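Local structure of peroxisomal catalase A (Saccharomyces cerevisiae, 1A4E) at residues Pro143-Ile146 and His147-Lys150; Pro189-Tyr192 and Arg193-His196; Pro305-Phe308 and Phe309-Val312. The protein catalyses the breakdown of hydrogen peroxide to water and oxygen with a heme cofactor, working as a homotetramer in the peroxisome. All coordinates share one frame; numbering follows the deposited sequence.

Contact 1: residues Pro143-Ile146 and His147-Lys150; sequences PHFI and HTQK
F145 and Q149, four residues apart on helix 141-149, form the tightly packed side of this contact. Q149 sets CG over a face of the F145 ring, 3.8 Å from its centroid, in a CH-pi contact displaced toward the rim, and the bend at chi2 (-63°) then lays the amide alongside the ring. Amide and ring planes are only 24° apart, and Q149 OE1 comes within 3.4 Å of F145 CE1. The carbonyl of F145 is gripped twice: Q149 N donates to F145 O at 3.1 Å, and T148 OG1 reaches the same oxygen at 2.6 Å. Holding OG1 between its own backbone N and carbonyl carbon (chi1 63°) turns the T148 hydroxyl back onto the preceding turn. F166 of helix 160-168 covers T148, while F135 meets the F145 ring.

K150, partly exposed, is looser. Its aliphatic stem crosses I146, with K150 CE 3.9 Å from I146 CG2, and NZ makes a weak hydrogen bond to G98 O and a long, weak ion pair with D100. Q149 N and K150 N both make weak bonds to I146 O. The buried I146 side chain touches P55, a residue of the azide pocket, and is itself about 5 Å from the bound azide.

H147 lays a face of its imidazole on the carbonyl of P143, one turn before it; P143 O sits 2.9 Å from H147 CG and accepts the backbone N-H of the same residue. The ring hydrogen-bonds to two other subunits, ND1 to T387 O of the third and NE2 to E48 OE2 of the second. Because T387 O can only accept, ND1 probably carries a hydrogen; with a carboxylate at NE2, the ring may well be doubly protonated, and such a positive charge would strengthen the bond to E48.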
loop_
_atom_site.group_PDB
_atom_site.type_symbol
_atom_site.label_atom_id
_atom_site.label_comp_id
_atom_site.label_asym_id
_atom_site.label_seq_id
_atom_site.Cartn_x
_atom_site.Cartn_y
_atom_site.Cartn_z
ATOM N N PRO B 143 -5.875 -10.993 -19.729
ATOM C CA PRO B 143 -4.505 -10.594 -19.392
ATOM C C PRO B 143 -3.541 -10.750 -20.566
ATOM O O PRO B 143 -2.736 -9.862 -20.834
ATOM C CB PRO B 143 -4.134 -11.465 -18.211
ATOM C CG PRO B 143 -5.466 -11.712 -17.554
ATOM C CD PRO B 143 -6.357 -11.978 -18.760
ATOM N N HIS B 144 -3.700 -11.859 -21.308
ATOM C CA HIS B 144 -2.882 -12.193 -22.468
ATOM C C HIS B 144 -3.050 -11.187 -23.587
ATOM O O HIS B 144 -2.066 -10.714 -24.155
ATOM C CB HIS B 144 -3.258 -13.552 -23.013
ATOM C CG HIS B 144 -2.982 -14.714 -22.084
ATOM N ND1 HIS B 144 -2.038 -15.638 -22.211
ATOM C CD2 HIS B 144 -3.705 -15.004 -20.958
ATOM C CE1 HIS B 144 -2.155 -16.480 -21.214
ATOM N NE2 HIS B 144 -3.163 -16.086 -20.469
ATOM N N PHE B 145 -4.310 -10.848 -23.877
ATOM C CA PHE B 145 -4.629 -9.906 -24.927
ATOM C C PHE B 145 -4.114 -8.502 -24.618
ATOM O O PHE B 145 -3.492 -7.888 -25.482
ATOM C CB PHE B 145 -6.153 -9.901 -25.133
ATOM C CG PHE B 145 -6.605 -8.746 -26.018
ATOM C CD1 PHE B 145 -6.242 -8.710 -27.369
ATOM C CD2 PHE B 145 -7.304 -7.677 -25.443
ATOM C CE1 PHE B 145 -6.571 -7.594 -28.138
ATOM C CE2 PHE B 145 -7.625 -6.566 -26.221
ATOM C CZ PHE B 145 -7.256 -6.525 -27.560
ATOM N N ILE B 146 -4.358 -7.954 -23.416
ATOM C CA ILE B 146 -3.898 -6.611 -23.081
ATOM C C ILE B 146 -2.378 -6.542 -23.049
ATOM O O ILE B 146 -1.821 -5.513 -23.430
ATOM C CB ILE B 146 -4.523 -6.186 -21.717
ATOM C CG1 ILE B 146 -6.029 -6.047 -21.899
ATOM C CG2 ILE B 146 -3.967 -4.845 -21.230
ATOM C CD1 ILE B 146 -6.489 -4.938 -22.885
ATOM N N HIS B 147 -1.692 -7.625 -22.654
ATOM C CA HIS B 147 -0.239 -7.664 -22.696
ATOM C C HIS B 147 0.271 -7.473 -24.120
ATOM O O HIS B 147 1.229 -6.724 -24.334
ATOM C CB HIS B 147 0.275 -8.998 -22.160
ATOM C CG HIS B 147 0.132 -9.202 -20.656
ATOM N ND1 HIS B 147 0.218 -10.326 -19.943
ATOM C CD2 HIS B 147 -0.149 -8.199 -19.767
ATOM C CE1 HIS B 147 0.004 -10.052 -18.685
ATOM N NE2 HIS B 147 -0.220 -8.767 -18.598
ATOM N N THR B 148 -0.391 -8.103 -25.113
ATOM C CA THR B 148 0.023 -7.971 -26.510
ATOM C C THR B 148 -0.328 -6.618 -27.120
ATOM O O THR B 148 0.291 -6.210 -28.099
ATOM C CB THR B 148 -0.597 -9.097 -27.380
ATOM O OG1 THR B 148 -2.008 -8.974 -27.359
ATOM C CG2 THR B 148 -0.177 -10.458 -26.879
ATOM N N GLN B 149 -1.312 -5.915 -26.543
ATOM C CA GLN B 149 -1.678 -4.565 -26.951
ATOM C C GLN B 149 -0.729 -3.495 -26.423
ATOM O O GLN B 149 -0.694 -2.372 -26.928
ATOM C CB GLN B 149 -3.078 -4.215 -26.456
ATOM C CG GLN B 149 -4.188 -4.979 -27.138
ATOM C CD GLN B 149 -4.301 -4.711 -28.631
ATOM O OE1 GLN B 149 -4.181 -5.615 -29.453
ATOM N NE2 GLN B 149 -4.527 -3.464 -29.039
ATOM N N LYS B 150 0.036 -3.838 -25.385
ATOM C CA LYS B 150 0.930 -2.899 -24.750
ATOM C C LYS B 150 2.378 -2.996 -25.226
ATOM O O LYS B 150 2.628 -2.985 -26.433
ATOM C CB LYS B 150 0.790 -3.118 -23.241
ATOM C CG LYS B 150 -0.454 -2.453 -22.668
ATOM C CD LYS B 150 -0.565 -2.820 -21.201
ATOM C CE LYS B 150 -1.544 -1.921 -20.490
ATOM N NZ LYS B 150 -0.959 -0.614 -20.243
#

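Contact 2: residues Pro189-Tyr192 and Arg193-His196; sequences PANY and RSMH
N191 and M195 both place CG between the backbone N and the carbonyl carbon (chi1 54° in each), and these torsions turn both side chains back over the loop: the first brings a carboxamide beside S194, the second carries a thioether back toward Y192. S194, with OG anti to its carbonyl carbon, donates its hydroxyl to N191 OD1 at 2.9 Å. The hydroxyl sits above the carbonyl plane, 37° out of it, so the bond does not follow a lone pair. A weak backbone bond, S194 N to N191 O at 3.4 Å, closes a type I beta turn at N191-S194, and N191 OD1 also lies 3.2 Å from R193 CB. The N191 amide and the R193 guanidinium cross with their planes 22° apart, R193 NH1 standing 3.9 Å from N191 ND2; the arginine's charge is directed instead to D247, with which NH1 makes a salt bridge.

On the apolar side, Y192 and M195 run side by side, pointing the same way. The sulfur meets the ring at its edge: M195 SD is 4.1 Å from Y192 CD1 and 5.4 Å from the ring centroid, a Met-aromatic contact made near the ring plane. P189 adds a further apolar surface, its CG 4.4 Å from M195 SD, while M195 CG lies 3.4 Å from Y192 O. The thioether thus touches both a proline and a tyrosine of the same loop.

The segment is the last part of the loop between helix 176-182 and strand 197-198. Helix 243-253 packs against N191, Y192 and R193; the Y192 ring stacks on F94 of strand 87-95; and T221 of strand 212-221 and W260 of strand 259-267 hold the main-chain carbonyls of R193 and M195.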
loop_
_atom_site.group_PDB
_atom_site.type_symbol
_atom_site.label_atom_id
_atom_site.label_comp_id
_atom_site.label_asym_id
_atom_site.label_seq_id
_atom_site.Cartn_x
_atom_site.Cartn_y
_atom_site.Cartn_z
ATOM N N PRO B 189 -11.401 8.252 -33.718
ATOM C CA PRO B 189 -12.422 9.300 -33.694
ATOM C C PRO B 189 -11.821 10.695 -33.743
ATOM O O PRO B 189 -10.680 10.899 -33.330
ATOM C CB PRO B 189 -13.194 9.086 -32.416
ATOM C CG PRO B 189 -12.879 7.670 -32.037
ATOM C CD PRO B 189 -11.433 7.522 -32.457
ATOM N N ALA B 190 -12.577 11.674 -34.241
ATOM C CA ALA B 190 -12.109 13.057 -34.321
ATOM C C ALA B 190 -12.001 13.715 -32.948
ATOM O O ALA B 190 -11.225 14.648 -32.730
ATOM C CB ALA B 190 -13.065 13.881 -35.167
ATOM N N ASN B 191 -12.841 13.184 -32.052
ATOM C CA ASN B 191 -12.922 13.565 -30.659
ATOM C C ASN B 191 -13.941 12.684 -29.940
ATOM O O ASN B 191 -14.593 11.836 -30.562
ATOM C CB ASN B 191 -13.323 15.029 -30.546
ATOM C CG ASN B 191 -14.587 15.426 -31.289
ATOM O OD1 ASN B 191 -15.692 15.015 -30.963
ATOM N ND2 ASN B 191 -14.446 16.242 -32.321
ATOM N N TYR B 192 -14.097 12.866 -28.619
ATOM C CA TYR B 192 -15.032 12.087 -27.812
ATOM C C TYR B 192 -16.505 12.406 -28.030
ATOM O O TYR B 192 -17.382 11.589 -27.741
ATOM C CB TYR B 192 -14.700 12.275 -26.332
ATOM C CG TYR B 192 -13.362 11.672 -25.923
ATOM C CD1 TYR B 192 -13.034 10.376 -26.332
ATOM C CD2 TYR B 192 -12.467 12.412 -25.141
ATOM C CE1 TYR B 192 -11.815 9.816 -25.969
ATOM C CE2 TYR B 192 -11.240 11.853 -24.777
ATOM C CZ TYR B 192 -10.923 10.559 -25.198
ATOM O OH TYR B 192 -9.709 9.992 -24.859
ATOM N N ARG B 193 -16.775 13.604 -28.556
ATOM C CA ARG B 193 -18.132 14.043 -28.856
ATOM C C ARG B 193 -18.653 13.458 -30.164
ATOM O O ARG B 193 -19.834 13.567 -30.475
ATOM C CB ARG B 193 -18.152 15.555 -28.945
ATOM C CG ARG B 193 -17.755 16.216 -27.638
ATOM C CD ARG B 193 -17.109 17.568 -27.859
ATOM N NE ARG B 193 -17.941 18.443 -28.654
ATOM C CZ ARG B 193 -17.488 19.056 -29.750
ATOM N NH1 ARG B 193 -16.245 18.914 -30.185
ATOM N NH2 ARG B 193 -18.327 19.804 -30.442
ATOM N N SER B 194 -17.782 12.811 -30.935
ATOM C CA SER B 194 -18.131 12.307 -32.247
ATOM C C SER B 194 -18.081 10.789 -32.355
ATOM O O SER B 194 -17.733 10.252 -33.408
ATOM C CB SER B 194 -17.183 12.944 -33.253
ATOM O OG SER B 194 -17.286 14.360 -33.269
ATOM N N MET B 195 -18.419 10.084 -31.262
ATOM C CA MET B 195 -18.423 8.623 -31.238
ATOM C C MET B 195 -19.594 8.074 -30.443
ATOM O O MET B 195 -20.217 8.780 -29.650
ATOM C CB MET B 195 -17.124 8.071 -30.625
ATOM C CG MET B 195 -16.796 8.618 -29.244
ATOM S SD MET B 195 -15.371 7.829 -28.456
ATOM C CE MET B 195 -16.091 7.595 -26.856
ATOM N N HIS B 196 -19.918 6.805 -30.683
ATOM C CA HIS B 196 -21.005 6.142 -29.974
ATOM C C HIS B 196 -20.486 5.349 -28.786
ATOM O O HIS B 196 -19.294 5.097 -28.682
ATOM C CB HIS B 196 -21.741 5.170 -30.893
ATOM C CG HIS B 196 -22.384 5.810 -32.106
ATOM N ND1 HIS B 196 -23.001 6.979 -32.159
ATOM C CD2 HIS B 196 -22.433 5.260 -33.363
ATOM C CE1 HIS B 196 -23.427 7.168 -33.384
ATOM N NE2 HIS B 196 -23.078 6.126 -34.099
#

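Contact 3: residues Pro305-Phe308 and Phe309-Val312; sequences PLNF and FAQV
F308, Q311 and V312 carry most of this contact, in which the first turn of helix 308-313 folds against the loop leading into it. F308 has CG anti to its backbone N (chi1 -174°), which carries the ring to the side of its own carbonyl, where V312 arrives one turn later. There V312 CB lies over a ring face, 4.1 Å from the centroid and 17° off the normal, in a CH-pi contact, and V312 CG1 touches F308 CE1 at 3.7 Å. The other methyl serves a second partner: V312 CG2 is 3.7 Å from P305 CG, so the valine touches both the proline and the phenylalanine. An alanine in place of F308 would remove the ring face and is likely to leave a gap beside V312, whose CB and CG1 would lose their ring partner.

Q311 turns back toward the loop, its CB packed 3.4 Å from N307 O. That same carbonyl accepts the backbone N-H of Q311 at 3.1 Å, while V312 N bonds to F308 O at 2.9 Å.

Other chains enclose this start of the helix: P153, Q154 and N156 of the second subunit lie against residues 305-308, and N381 of the fourth subunit meets A310. At the inner end, V312 O accepts a bond from R53 and the valine side chain is about 7 Å from the heme. The arrangement is that of a helix N-terminus with asparagine at the N-cap, here following strand 294-303 of the antiparallel beta-barrel characteristic of catalases.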
loop_
_atom_site.group_PDB
_atom_site.type_symbol
_atom_site.label_atom_id
_atom_site.label_comp_id
_atom_site.label_asym_id
_atom_site.label_seq_id
_atom_site.Cartn_x
_atom_site.Cartn_y
_atom_site.Cartn_z
ATOM N N PRO B 305 -14.929 19.071 -14.689
ATOM C CA PRO B 305 -14.363 18.848 -13.358
ATOM C C PRO B 305 -13.580 20.060 -12.872
ATOM O O PRO B 305 -13.028 20.806 -13.685
ATOM C CB PRO B 305 -13.491 17.611 -13.516
ATOM C CG PRO B 305 -14.139 16.885 -14.672
ATOM C CD PRO B 305 -14.458 18.041 -15.612
ATOM N N LEU B 306 -13.582 20.296 -11.556
ATOM C CA LEU B 306 -12.753 21.344 -10.971
ATOM C C LEU B 306 -11.319 20.860 -10.811
ATOM O O LEU B 306 -10.362 21.612 -10.985
ATOM C CB LEU B 306 -13.289 21.749 -9.615
ATOM C CG LEU B 306 -14.631 22.460 -9.607
ATOM C CD1 LEU B 306 -15.085 22.638 -8.178
ATOM C CD2 LEU B 306 -14.512 23.803 -10.309
ATOM N N ASN B 307 -11.150 19.570 -10.524
ATOM C CA ASN B 307 -9.830 19.010 -10.326
ATOM C C ASN B 307 -9.811 17.638 -10.968
ATOM O O ASN B 307 -10.536 16.723 -10.579
ATOM C CB ASN B 307 -9.542 18.930 -8.818
ATOM C CG ASN B 307 -8.101 18.584 -8.509
ATOM O OD1 ASN B 307 -7.207 19.424 -8.423
ATOM N ND2 ASN B 307 -7.872 17.291 -8.352
ATOM N N PHE B 308 -8.961 17.520 -11.985
ATOM C CA PHE B 308 -8.832 16.287 -12.725
ATOM C C PHE B 308 -8.470 15.111 -11.834
ATOM O O PHE B 308 -9.124 14.083 -11.956
ATOM C CB PHE B 308 -7.769 16.446 -13.809
ATOM C CG PHE B 308 -7.678 15.229 -14.728
ATOM C CD1 PHE B 308 -8.521 15.134 -15.838
ATOM C CD2 PHE B 308 -6.756 14.205 -14.471
ATOM C CE1 PHE B 308 -8.439 14.028 -16.685
ATOM C CE2 PHE B 308 -6.681 13.099 -15.325
ATOM C CZ PHE B 308 -7.523 13.011 -16.429
ATOM N N PHE B 309 -7.482 15.226 -10.934
ATOM C CA PHE B 309 -7.051 14.102 -10.119
ATOM C C PHE B 309 -8.142 13.576 -9.201
ATOM O O PHE B 309 -8.439 12.384 -9.189
ATOM C CB PHE B 309 -5.829 14.477 -9.250
ATOM C CG PHE B 309 -5.352 13.306 -8.388
ATOM C CD1 PHE B 309 -4.470 12.364 -8.932
ATOM C CD2 PHE B 309 -5.828 13.141 -7.075
ATOM C CE1 PHE B 309 -4.080 11.257 -8.176
ATOM C CE2 PHE B 309 -5.437 12.033 -6.329
ATOM C CZ PHE B 309 -4.565 11.097 -6.877
ATOM N N ALA B 310 -8.737 14.478 -8.435
ATOM C CA ALA B 310 -9.725 14.097 -7.448
ATOM C C ALA B 310 -11.021 13.543 -8.017
ATOM O O ALA B 310 -11.615 12.623 -7.451
ATOM C CB ALA B 310 -10.042 15.303 -6.590
ATOM N N GLN B 311 -11.429 14.063 -9.177
ATOM C CA GLN B 311 -12.701 13.687 -9.754
ATOM C C GLN B 311 -12.695 12.710 -10.910
ATOM O O GLN B 311 -13.653 11.956 -11.072
ATOM C CB GLN B 311 -13.428 14.962 -10.164
ATOM C CG GLN B 311 -13.758 15.756 -8.915
ATOM C CD GLN B 311 -14.364 17.104 -9.199
ATOM O OE1 GLN B 311 -15.494 17.394 -8.818
ATOM N NE2 GLN B 311 -13.617 17.969 -9.875
ATOM N N VAL B 312 -11.634 12.695 -11.712
ATOM C CA VAL B 312 -11.562 11.838 -12.887
ATOM C C VAL B 312 -10.581 10.699 -12.645
ATOM O O VAL B 312 -10.909 9.525 -12.836
ATOM C CB VAL B 312 -11.134 12.689 -14.117
ATOM C CG1 VAL B 312 -11.121 11.851 -15.379
ATOM C CG2 VAL B 312 -12.126 13.811 -14.331
#

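In the fold
From the N terminus the chain meets the contacts in series, and none nests within or crosses another. Contact 1 lies within helix 141-149, which follows strand 122-129, and closes no loop. Contact 2 then folds the loop between helix 176-182 and strand 197-198 into a turn, and contact 3 closes the short loop from strand 294-303 into helix 308-313. Their centres lie 21 to 29 Å apart and none touches another; contacts 2 and 3 approach most closely, about 9 Å between nearest atoms. Each has a side chain within about 10 Å of a bound heme. Contacts 1 and 3 meet the second subunit, whereas contact 2 touches no other chain.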